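Local coordinates for protein endosialidase (Enterobacteria phage phi92, PDB 4HIZ) that hydrolyses internal alpha-2,8 and alpha-2,9 linkages of polysialic acid, probably letting the phage cut through the capsule of its bacterial host, at residues 82-92 with 469-480; 621-630 with 639-647. All coordinates share one frame; numbering follows the deposited sequence.

Overall arrangement
From the N terminus, the chain first enters residues 82-92, near the start of the catalytic beta-propeller region, and meets their partner, 469-480, only after 376 intervening residues. Interaction 1 thus closes a very long loop, bringing a segment from the start of the propeller region against the sheet that holds strand 473-480. Interaction 2 opens later: 621-630 and 639-647 are separated by eight residues and form a local hairpin in the C-terminal stalk region, where neighbouring subunits join in. The two contacts follow in series, neither nested nor crossed. The centres of interactions 1 and 2 lie about 62 Å apart. The nearest atoms of interactions 1 and 2 are about 42 Å apart, so the two do not touch.

Interaction 1. Residues 82-92 with 469-480; sequences YNAWTQDKTFV and NSACGVGSVCVK. With NA (sodium ion), chain B; EDO (1,2-ethanediol), chain L.
Ser476 is the polar centre of this contact. Its OG gives its proton to Asp88 OD1 at 2.6 Å and accepts two bonds, from Thr90 OG1 (2.8 Å) and from the Thr90 backbone N. A small hydroxyl suits this spot because it can donate and accept at once; with OG anti to its own backbone N (chi1 -178°), it reaches across to the loop, and three bonds fix its rotation. Asp88 OD2 has further partners, a salt bridge to Lys353 and a hydrogen bond with Ser294.

Backbone bonds and waters span the rest. Gln87 N donates to Val474 O at 3.0 Å, from above the carbonyl plane. One water bridges Thr86 N and Val474 O, another Trp85 N and Ala471 O, and a third links Val477 N to Asp88 OD1. A sodium ion is held by Thr90 O and Val477 O, each at 2.7 Å, and by a water.

The apolar contacts are small and close. Val474 CG2 lies 3.6 Å from Trp85 CD1, their side chains running alongside each other. Its other branch, CG1, is in van der Waals contact with Gln87 OE1, though the Gln87 amide has its main polar partner in Glu349. Compact Ala471 places its CB 3.8 Å from Tyr82 CE1 and 4.0 Å from Ala84 CB; the Tyr82 hydroxyl is bonded to His107. At the far end Val92 CG1 rests 3.9 Å from Lys480 CB; the amine of Lys480 goes on to Asp122 and to Tyr433 of a second subunit.

Strand 473-480 is, within this chain, an edge strand of a four-stranded antiparallel sheet that also takes in strand 71-75, consistent with ring closure of a propeller. Residues 82-92, bonded to strand 96-104, lie between this sheet and strand 144-154, on which Trp85 and Phe91 pack.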
loop_
_atom_site.group_PDB
_atom_site.type_symbol
_atom_site.label_atom_id
_atom_site.label_comp_id
_atom_site.label_asym_id
_atom_site.label_seq_id
_atom_site.Cartn_x
_atom_site.Cartn_y
_atom_site.Cartn_z
ATOM N N TYR A 82 9.326 -11.095 -10.721
ATOM C CA TYR A 82 10.771 -11.112 -10.920
ATOM C C TYR A 82 11.067 -9.846 -11.738
ATOM O O TYR A 82 10.863 -9.817 -12.963
ATOM C CB TYR A 82 11.183 -12.413 -11.678
ATOM C CG TYR A 82 12.667 -12.701 -11.560
ATOM C CD1 TYR A 82 13.614 -11.964 -12.293
ATOM C CD2 TYR A 82 13.132 -13.746 -10.734
ATOM C CE1 TYR A 82 14.981 -12.237 -12.169
ATOM C CE2 TYR A 82 14.484 -14.004 -10.599
ATOM C CZ TYR A 82 15.408 -13.258 -11.310
ATOM O OH TYR A 82 16.745 -13.547 -11.156
ATOM N N ASN A 83 11.484 -8.786 -11.051
ATOM C CA ASN A 83 11.679 -7.466 -11.667
ATOM C C ASN A 83 13.163 -7.294 -11.876
ATOM O O ASN A 83 13.917 -7.149 -10.906
ATOM C CB ASN A 83 11.175 -6.370 -10.724
ATOM C CG ASN A 83 9.698 -6.519 -10.443
ATOM O OD1 ASN A 83 8.905 -6.699 -11.382
ATOM N ND2 ASN A 83 9.304 -6.440 -9.156
ATOM N N ALA A 84 13.590 -7.246 -13.145
ATOM C CA ALA A 84 15.016 -7.252 -13.396
ATOM C C ALA A 84 15.331 -6.665 -14.773
ATOM O O ALA A 84 14.428 -6.336 -15.537
ATOM C CB ALA A 84 15.547 -8.732 -13.285
ATOM N N TRP A 85 16.621 -6.532 -15.033
ATOM C CA TRP A 85 17.130 -6.097 -16.362
ATOM C C TRP A 85 16.693 -4.684 -16.774
ATOM O O TRP A 85 15.970 -4.521 -17.784
ATOM C CB TRP A 85 16.730 -7.110 -17.483
ATOM C CG TRP A 85 17.063 -8.546 -17.103
ATOM C CD1 TRP A 85 18.306 -9.151 -17.093
ATOM C CD2 TRP A 85 16.123 -9.534 -16.679
ATOM N NE1 TRP A 85 18.175 -10.460 -16.651
ATOM C CE2 TRP A 85 16.848 -10.723 -16.406
ATOM C CE3 TRP A 85 14.726 -9.544 -16.542
ATOM C CZ2 TRP A 85 16.228 -11.895 -15.928
ATOM C CZ3 TRP A 85 14.103 -10.723 -16.067
ATOM C CH2 TRP A 85 14.859 -11.896 -15.809
ATOM N N THR A 86 17.152 -3.659 -16.052
ATOM C CA THR A 86 17.099 -2.323 -16.663
ATOM C C THR A 86 18.060 -2.255 -17.866
ATOM O O THR A 86 17.864 -1.395 -18.716
ATOM C CB THR A 86 17.501 -1.214 -15.698
ATOM O OG1 THR A 86 18.858 -1.435 -15.305
ATOM C CG2 THR A 86 16.559 -1.211 -14.428
ATOM N N GLN A 87 19.051 -3.155 -17.946
ATOM C CA GLN A 87 20.049 -3.085 -19.055
ATOM C C GLN A 87 19.348 -3.025 -20.411
ATOM O O GLN A 87 18.380 -3.756 -20.638
ATOM C CB GLN A 87 21.015 -4.297 -19.033
ATOM C CG GLN A 87 20.305 -5.606 -19.198
ATOM C CD GLN A 87 21.258 -6.827 -19.225
ATOM O OE1 GLN A 87 20.867 -7.925 -18.834
ATOM N NE2 GLN A 87 22.492 -6.635 -19.715
ATOM N N ASP A 88 19.770 -2.112 -21.298
ATOM C CA ASP A 88 20.406 -0.841 -20.960
ATOM C C ASP A 88 19.449 0.210 -21.534
ATOM O O ASP A 88 19.613 0.638 -22.692
ATOM C CB ASP A 88 21.808 -0.713 -21.584
ATOM C CG ASP A 88 22.476 0.617 -21.254
ATOM O OD1 ASP A 88 22.022 1.298 -20.287
ATOM O OD2 ASP A 88 23.452 1.001 -21.960
ATOM N N LYS A 89 18.446 0.589 -20.744
ATOM C CA LYS A 89 17.254 1.281 -21.234
ATOM C C LYS A 89 16.937 2.570 -20.518
ATOM O O LYS A 89 15.977 3.254 -20.907
ATOM C CB LYS A 89 16.006 0.368 -21.047
ATOM C CG LYS A 89 16.080 -0.932 -21.890
ATOM C CD LYS A 89 14.795 -1.750 -21.748
ATOM C CE LYS A 89 14.730 -2.462 -20.335
ATOM N NZ LYS A 89 15.695 -3.688 -20.288
ATOM N N THR A 90 17.663 2.902 -19.451
ATOM C CA THR A 90 17.261 4.110 -18.699
ATOM C C THR A 90 17.435 5.412 -19.477
ATOM O O THR A 90 18.279 5.502 -20.372
ATOM C CB THR A 90 17.991 4.237 -17.340
ATOM O OG1 THR A 90 19.390 4.447 -17.545
ATOM C CG2 THR A 90 17.726 3.011 -16.450
ATOM N N PHE A 91 16.639 6.422 -19.127
ATOM C CA PHE A 91 16.776 7.735 -19.741
ATOM C C PHE A 91 16.057 8.769 -18.896
ATOM O O PHE A 91 15.254 8.425 -18.016
ATOM C CB PHE A 91 16.245 7.696 -21.214
ATOM C CG PHE A 91 14.769 7.397 -21.327
ATOM C CD1 PHE A 91 13.811 8.425 -21.236
ATOM C CD2 PHE A 91 14.320 6.090 -21.487
ATOM C CE1 PHE A 91 12.445 8.122 -21.336
ATOM C CE2 PHE A 91 12.949 5.779 -21.598
ATOM C CZ PHE A 91 11.998 6.802 -21.514
ATOM N N VAL A 92 16.406 10.031 -19.123
ATOM C CA VAL A 92 15.759 11.170 -18.463
ATOM C C VAL A 92 15.130 12.030 -19.559
ATOM O O VAL A 92 15.775 12.336 -20.595
ATOM C CB VAL A 92 16.784 11.966 -17.639
ATOM C CG1 VAL A 92 16.123 13.183 -16.945
ATOM C CG2 VAL A 92 17.471 11.029 -16.584
ATOM N N ASN A 469 20.246 -18.739 -10.917
ATOM C CA ASN A 469 20.224 -17.464 -11.628
ATOM C C ASN A 469 20.285 -16.300 -10.636
ATOM O O ASN A 469 19.737 -16.376 -9.531
ATOM C CB ASN A 469 18.930 -17.290 -12.420
ATOM C CG ASN A 469 18.586 -18.473 -13.238
ATOM O OD1 ASN A 469 17.724 -19.290 -12.852
ATOM N ND2 ASN A 469 19.261 -18.617 -14.362
ATOM N N SER A 470 20.936 -15.224 -11.057
ATOM C CA SER A 470 21.020 -14.001 -10.261
ATOM C C SER A 470 20.530 -12.798 -11.038
ATOM O O SER A 470 20.869 -12.615 -12.218
ATOM C CB SER A 470 22.470 -13.766 -9.835
ATOM O OG SER A 470 22.581 -12.550 -9.103
ATOM N N ALA A 471 19.746 -11.948 -10.361
ATOM C CA ALA A 471 19.295 -10.684 -10.963
ATOM C C ALA A 471 20.231 -9.520 -10.631
ATOM O O ALA A 471 19.976 -8.375 -11.040
ATOM C CB ALA A 471 17.897 -10.376 -10.497
ATOM N N CYS A 472 21.307 -9.786 -9.887
ATOM C CA CYS A 472 22.146 -8.689 -9.402
ATOM C C CYS A 472 22.874 -8.037 -10.552
ATOM O O CYS A 472 23.440 -8.719 -11.378
ATOM C CB CYS A 472 23.143 -9.182 -8.326
ATOM S SG CYS A 472 22.302 -9.729 -6.826
ATOM N N GLY A 473 22.830 -6.715 -10.616
ATOM C CA GLY A 473 23.464 -5.973 -11.700
ATOM C C GLY A 473 22.540 -5.804 -12.884
ATOM O O GLY A 473 21.414 -5.249 -12.750
ATOM N N VAL A 474 23.041 -6.247 -14.064
ATOM C CA VAL A 474 22.326 -6.148 -15.336
ATOM C C VAL A 474 21.614 -4.778 -15.451
ATOM O O VAL A 474 20.417 -4.695 -15.734
ATOM C CB VAL A 474 21.371 -7.364 -15.615
ATOM C CG1 VAL A 474 22.225 -8.650 -15.912
ATOM C CG2 VAL A 474 20.340 -7.638 -14.474
ATOM N N GLY A 475 22.407 -3.729 -15.241
ATOM C CA GLY A 475 21.871 -2.388 -14.984
ATOM C C GLY A 475 22.104 -1.388 -16.113
ATOM O O GLY A 475 22.401 -1.739 -17.262
ATOM N N SER A 476 21.915 -0.123 -15.750
ATOM C CA SER A 476 21.893 0.939 -16.763
ATOM C C SER A 476 22.219 2.249 -16.063
ATOM O O SER A 476 21.949 2.401 -14.851
ATOM C CB SER A 476 20.486 0.948 -17.349
ATOM O OG SER A 476 20.361 1.913 -18.376
ATOM N N VAL A 477 22.805 3.202 -16.795
ATOM C CA VAL A 477 23.181 4.495 -16.197
ATOM C C VAL A 477 22.524 5.636 -16.926
ATOM O O VAL A 477 22.516 5.676 -18.175
ATOM C CB VAL A 477 24.727 4.679 -16.241
ATOM C CG1 VAL A 477 25.152 6.143 -15.869
ATOM C CG2 VAL A 477 25.401 3.607 -15.296
ATOM N N CYS A 478 22.004 6.601 -16.160
ATOM C CA CYS A 478 21.541 7.833 -16.802
ATOM C C CYS A 478 21.877 9.025 -15.903
ATOM O O CYS A 478 22.351 8.852 -14.771
ATOM C CB CYS A 478 20.022 7.777 -17.081
ATOM S SG CYS A 478 19.026 7.578 -15.559
ATOM N N VAL A 479 21.652 10.243 -16.409
ATOM C CA VAL A 479 22.058 11.432 -15.666
ATOM C C VAL A 479 20.967 12.461 -15.727
ATOM O O VAL A 479 20.352 12.672 -16.790
ATOM C CB VAL A 479 23.361 12.034 -16.307
ATOM C CG1 VAL A 479 23.699 13.436 -15.758
ATOM C CG2 VAL A 479 24.541 11.087 -16.055
ATOM N N LYS A 480 20.737 13.139 -14.606
ATOM C CA LYS A 480 19.856 14.317 -14.605
ATOM C C LYS A 480 20.532 15.429 -13.842
ATOM O O LYS A 480 20.761 15.316 -12.660
ATOM C CB LYS A 480 18.479 14.022 -14.002
ATOM C CG LYS A 480 17.571 15.296 -13.980
ATOM C CD LYS A 480 16.204 15.047 -13.355
ATOM C CE LYS A 480 15.379 16.351 -13.279
ATOM N NZ LYS A 480 15.993 17.307 -12.343
HETATM NA NA NA B . 20.929 5.981 -20.313
HETATM C C1 EDO L . 19.442 11.403 -20.303
HETATM O O1 EDO L . 18.791 10.244 -20.816
HETATM C C2 EDO L . 20.943 11.205 -20.077
HETATM O O2 EDO L . 21.154 10.056 -19.279
HETATM O O HOH W 1 17.399 -14.949 -8.972
HETATM O O HOH W 2 18.086 -6.863 -12.382
HETATM O O HOH W 3 18.568 -4.281 -13.590
HETATM O O HOH W 4 23.528 3.274 -19.570
HETATM O O HOH W 5 21.268 7.970 -22.322
#

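Interaction 2. Residues 621-630 with 639-647; sequences TTDGSLLQLY and RAILYAPGG
Thr621 lays its methyl CG2 3.6 Å from Tyr643 CB, crossing that side chain at a slant, and its CB also meets the ring of Pro645. The beta-branched residue thus offers a carbon surface to both. Ser625 packs its CB near Tyr643 O, while in the conformer described its small hydroxyl bonds to Tyr630 O and Arg639 O of a third subunit.

Pairing begins at Leu626, whose N and O both bond to Tyr643; Tyr643 N approaches Leu626 O at 2.8 Å, nearly head-on to the carbonyl. The same oxygen lies at the edge of the Tyr643 ring, in its plane. Leu627 faces the other side of the sheet, where its CD1 comes close to Ile641 O and packs 4.3 Å from Leu642 CB. Its side chain also meets Leu627 of each neighbouring subunit, as suits a hydrophobic residue where the three subunits meet. The two strands form an antiparallel beta hairpin, 171° between their directions, in the trimeric stalk; strand 640-643 continues the sheet by parallel pairing with a strand of a second subunit.

Gln628 makes a second reciprocal backbone pair, with Ile641. With CG anti to its carbonyl carbon (chi1 -62°), its extended chain runs obliquely past the Tyr643 side chain, Gln628 CG 3.6 Å from Tyr643 CE1 and the amide 35° from the ring plane, while OE1 is held by Arg610. Leu629 returns to the Leu627 face, its CD2 3.7 Å from Ala640 CB; alanine is slim enough for this close non-hydrogen-bonded pair. Tyr630 N bonds to Arg639 O, and its ring lies alongside the aliphatic chain of Arg639, Tyr630 CD2 3.7 Å from Arg639 CB. Ile641 CD1 approaches Tyr630 CZ to 3.6 Å, and a water bonded to Tyr630 OH also takes a weak bond from Arg639 NH1.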
loop_
_atom_site.group_PDB
_atom_site.type_symbol
_atom_site.label_atom_id
_atom_site.label_comp_id
_atom_site.label_asym_id
_atom_site.label_seq_id
_atom_site.Cartn_x
_atom_site.Cartn_y
_atom_site.Cartn_z
ATOM N N THR A 621 -41.400 -13.273 0.171
ATOM C CA THR A 621 -42.384 -12.820 -0.809
ATOM C C THR A 621 -43.087 -11.536 -0.369
ATOM O O THR A 621 -43.721 -10.864 -1.179
ATOM C CB THR A 621 -43.438 -13.897 -1.098
ATOM O OG1 THR A 621 -44.088 -14.240 0.121
ATOM C CG2 THR A 621 -42.768 -15.146 -1.646
ATOM N N THR A 622 -42.987 -11.196 0.905
ATOM C CA THR A 622 -43.536 -9.921 1.361
ATOM C C THR A 622 -42.693 -8.727 0.867
ATOM O O THR A 622 -43.143 -7.572 0.910
ATOM C CB THR A 622 -43.618 -9.875 2.871
ATOM O OG1 THR A 622 -42.363 -10.296 3.389
ATOM C CG2 THR A 622 -44.714 -10.838 3.361
ATOM N N ASP A 623 -41.497 -8.997 0.356
ATOM C CA ASP A 623 -40.615 -7.922 -0.105
ATOM C C ASP A 623 -40.442 -7.894 -1.612
ATOM O O ASP A 623 -39.906 -6.922 -2.144
ATOM C CB ASP A 623 -39.227 -8.072 0.504
ATOM C CG ASP A 623 -38.714 -6.800 1.094
ATOM O OD1 ASP A 623 -39.411 -5.760 0.989
ATOM O OD2 ASP A 623 -37.593 -6.845 1.654
ATOM N N GLY A 624 -40.858 -8.957 -2.297
ATOM C CA GLY A 624 -40.675 -9.002 -3.745
ATOM C C GLY A 624 -40.924 -10.394 -4.300
ATOM O O GLY A 624 -40.998 -11.385 -3.568
ATOM N N SER A 625 -41.092 -10.477 -5.609
ATOM C CA SER A 625 -41.098 -11.784 -6.272
ATOM C C SER A 625 -39.737 -12.458 -6.111
ATOM O O SER A 625 -38.713 -11.780 -5.966
ATOM C CB SER A 625 -41.451 -11.618 -7.760
ATOM O OG SER A 625 -40.525 -10.768 -8.405
ATOM N N LEU A 626 -39.741 -13.790 -6.140
ATOM C CA LEU A 626 -38.529 -14.602 -5.928
ATOM C C LEU A 626 -38.505 -15.727 -6.951
ATOM O O LEU A 626 -39.560 -16.296 -7.260
ATOM C CB LEU A 626 -38.562 -15.341 -4.566
ATOM C CG LEU A 626 -38.836 -14.507 -3.319
ATOM C CD1 LEU A 626 -39.044 -15.442 -2.113
ATOM C CD2 LEU A 626 -37.682 -13.545 -3.046
ATOM N N LEU A 627 -37.310 -16.080 -7.434
ATOM C CA LEU A 627 -37.142 -17.377 -8.096
ATOM C C LEU A 627 -36.156 -18.179 -7.249
ATOM O O LEU A 627 -35.041 -17.722 -6.972
ATOM C CB LEU A 627 -36.589 -17.184 -9.518
ATOM C CG LEU A 627 -36.177 -18.520 -10.198
ATOM C CD1 LEU A 627 -37.395 -19.427 -10.379
ATOM C CD2 LEU A 627 -35.477 -18.228 -11.575
ATOM N N GLN A 628 -36.577 -19.359 -6.797
ATOM C CA GLN A 628 -35.684 -20.204 -6.004
ATOM C C GLN A 628 -35.300 -21.423 -6.843
ATOM O O GLN A 628 -36.168 -22.147 -7.377
ATOM C CB GLN A 628 -36.348 -20.655 -4.677
ATOM C CG GLN A 628 -36.701 -19.432 -3.777
ATOM C CD GLN A 628 -36.746 -19.790 -2.308
ATOM O OE1 GLN A 628 -36.083 -20.715 -1.866
ATOM N NE2 GLN A 628 -37.506 -19.019 -1.540
ATOM N N LEU A 629 -34.000 -21.644 -6.958
ATOM C CA LEU A 629 -33.491 -22.801 -7.696
ATOM C C LEU A 629 -32.839 -23.698 -6.650
ATOM O O LEU A 629 -31.851 -23.287 -6.024
ATOM C CB LEU A 629 -32.434 -22.326 -8.710
ATOM C CG LEU A 629 -32.993 -21.394 -9.791
ATOM C CD1 LEU A 629 -31.862 -20.768 -10.692
ATOM C CD2 LEU A 629 -34.072 -22.096 -10.612
ATOM N N TYR A 630 -33.396 -24.892 -6.416
ATOM C CA TYR A 630 -32.835 -25.780 -5.393
ATOM C C TYR A 630 -31.681 -26.620 -5.946
ATOM O O TYR A 630 -31.711 -27.025 -7.102
ATOM C CB TYR A 630 -33.912 -26.744 -4.858
ATOM C CG TYR A 630 -35.040 -26.146 -4.035
ATOM C CD1 TYR A 630 -35.179 -24.783 -3.833
ATOM C CD2 TYR A 630 -35.977 -26.985 -3.456
ATOM C CE1 TYR A 630 -36.244 -24.262 -3.033
ATOM C CE2 TYR A 630 -37.027 -26.508 -2.698
ATOM C CZ TYR A 630 -37.164 -25.144 -2.476
ATOM O OH TYR A 630 -38.231 -24.685 -1.704
ATOM N N ARG A 639 -35.592 -28.916 -7.478
ATOM C CA ARG A 639 -36.825 -28.166 -7.793
ATOM C C ARG A 639 -36.512 -26.724 -8.188
ATOM O O ARG A 639 -35.502 -26.160 -7.789
ATOM C CB ARG A 639 -37.736 -28.042 -6.576
ATOM C CG ARG A 639 -38.293 -29.338 -6.043
ATOM C CD ARG A 639 -39.294 -29.016 -4.935
ATOM N NE ARG A 639 -40.107 -30.173 -4.623
ATOM C CZ ARG A 639 -40.959 -30.215 -3.612
ATOM N NH1 ARG A 639 -41.093 -29.157 -2.811
ATOM N NH2 ARG A 639 -41.661 -31.314 -3.387
ATOM N N ALA A 640 -37.406 -26.130 -8.951
ATOM C CA ALA A 640 -37.372 -24.676 -9.126
ATOM C C ALA A 640 -38.750 -24.162 -8.761
ATOM O O ALA A 640 -39.758 -24.767 -9.145
ATOM C CB ALA A 640 -37.074 -24.335 -10.579
ATOM N N ILE A 641 -38.815 -23.065 -7.990
ATOM C CA ILE A 641 -40.102 -22.521 -7.621
ATOM C C ILE A 641 -40.109 -21.020 -7.851
ATOM O O ILE A 641 -39.210 -20.301 -7.383
ATOM C CB ILE A 641 -40.410 -22.770 -6.117
ATOM C CG1 ILE A 641 -40.226 -24.248 -5.777
ATOM C CG2 ILE A 641 -41.834 -22.309 -5.763
ATOM C CD1 ILE A 641 -40.262 -24.508 -4.273
ATOM N N LEU A 642 -41.131 -20.557 -8.574
ATOM C CA LEU A 642 -41.297 -19.132 -8.854
ATOM C C LEU A 642 -42.377 -18.579 -7.913
ATOM O O LEU A 642 -43.471 -19.136 -7.838
ATOM C CB LEU A 642 -41.696 -18.935 -10.337
ATOM C CG LEU A 642 -41.991 -17.475 -10.745
ATOM C CD1 LEU A 642 -40.748 -16.604 -10.654
ATOM C CD2 LEU A 642 -42.479 -17.499 -12.183
ATOM N N TYR A 643 -42.044 -17.507 -7.186
ATOM C CA TYR A 643 -42.973 -16.846 -6.260
ATOM C C TYR A 643 -43.283 -15.466 -6.822
ATOM O O TYR A 643 -42.386 -14.636 -6.953
ATOM C CB TYR A 643 -42.306 -16.651 -4.894
ATOM C CG TYR A 643 -41.877 -17.944 -4.227
ATOM C CD1 TYR A 643 -40.694 -18.588 -4.593
ATOM C CD2 TYR A 643 -42.643 -18.512 -3.227
ATOM C CE1 TYR A 643 -40.301 -19.780 -3.977
ATOM C CE2 TYR A 643 -42.258 -19.722 -2.611
ATOM C CZ TYR A 643 -41.089 -20.319 -2.969
ATOM O OH TYR A 643 -40.716 -21.511 -2.361
ATOM N N ALA A 644 -44.524 -15.221 -7.205
ATOM C CA ALA A 644 -44.842 -13.933 -7.841
ATOM C C ALA A 644 -46.225 -13.488 -7.372
ATOM O O ALA A 644 -47.191 -13.686 -8.087
ATOM C CB ALA A 644 -44.795 -14.067 -9.400
ATOM N N PRO A 645 -46.320 -12.916 -6.147
ATOM C CA PRO A 645 -47.625 -12.525 -5.613
ATOM C C PRO A 645 -48.389 -11.598 -6.564
ATOM O O PRO A 645 -49.619 -11.634 -6.549
ATOM C CB PRO A 645 -47.259 -11.768 -4.331
ATOM C CG PRO A 645 -45.971 -12.464 -3.850
ATOM C CD PRO A 645 -45.229 -12.745 -5.167
ATOM N N GLY A 646 -47.690 -10.779 -7.348
ATOM C CA GLY A 646 -48.356 -9.888 -8.298
ATOM C C GLY A 646 -48.739 -10.538 -9.619
ATOM O O GLY A 646 -49.227 -9.848 -10.540
ATOM N N GLY A 647 -48.522 -11.849 -9.723
ATOM C CA GLY A 647 -48.782 -12.574 -10.967
ATOM C C GLY A 647 -47.495 -12.892 -11.706
ATOM O O GLY A 647 -46.555 -12.087 -11.723
HETATM O O HOH W 6 -40.295 -26.487 -1.517
#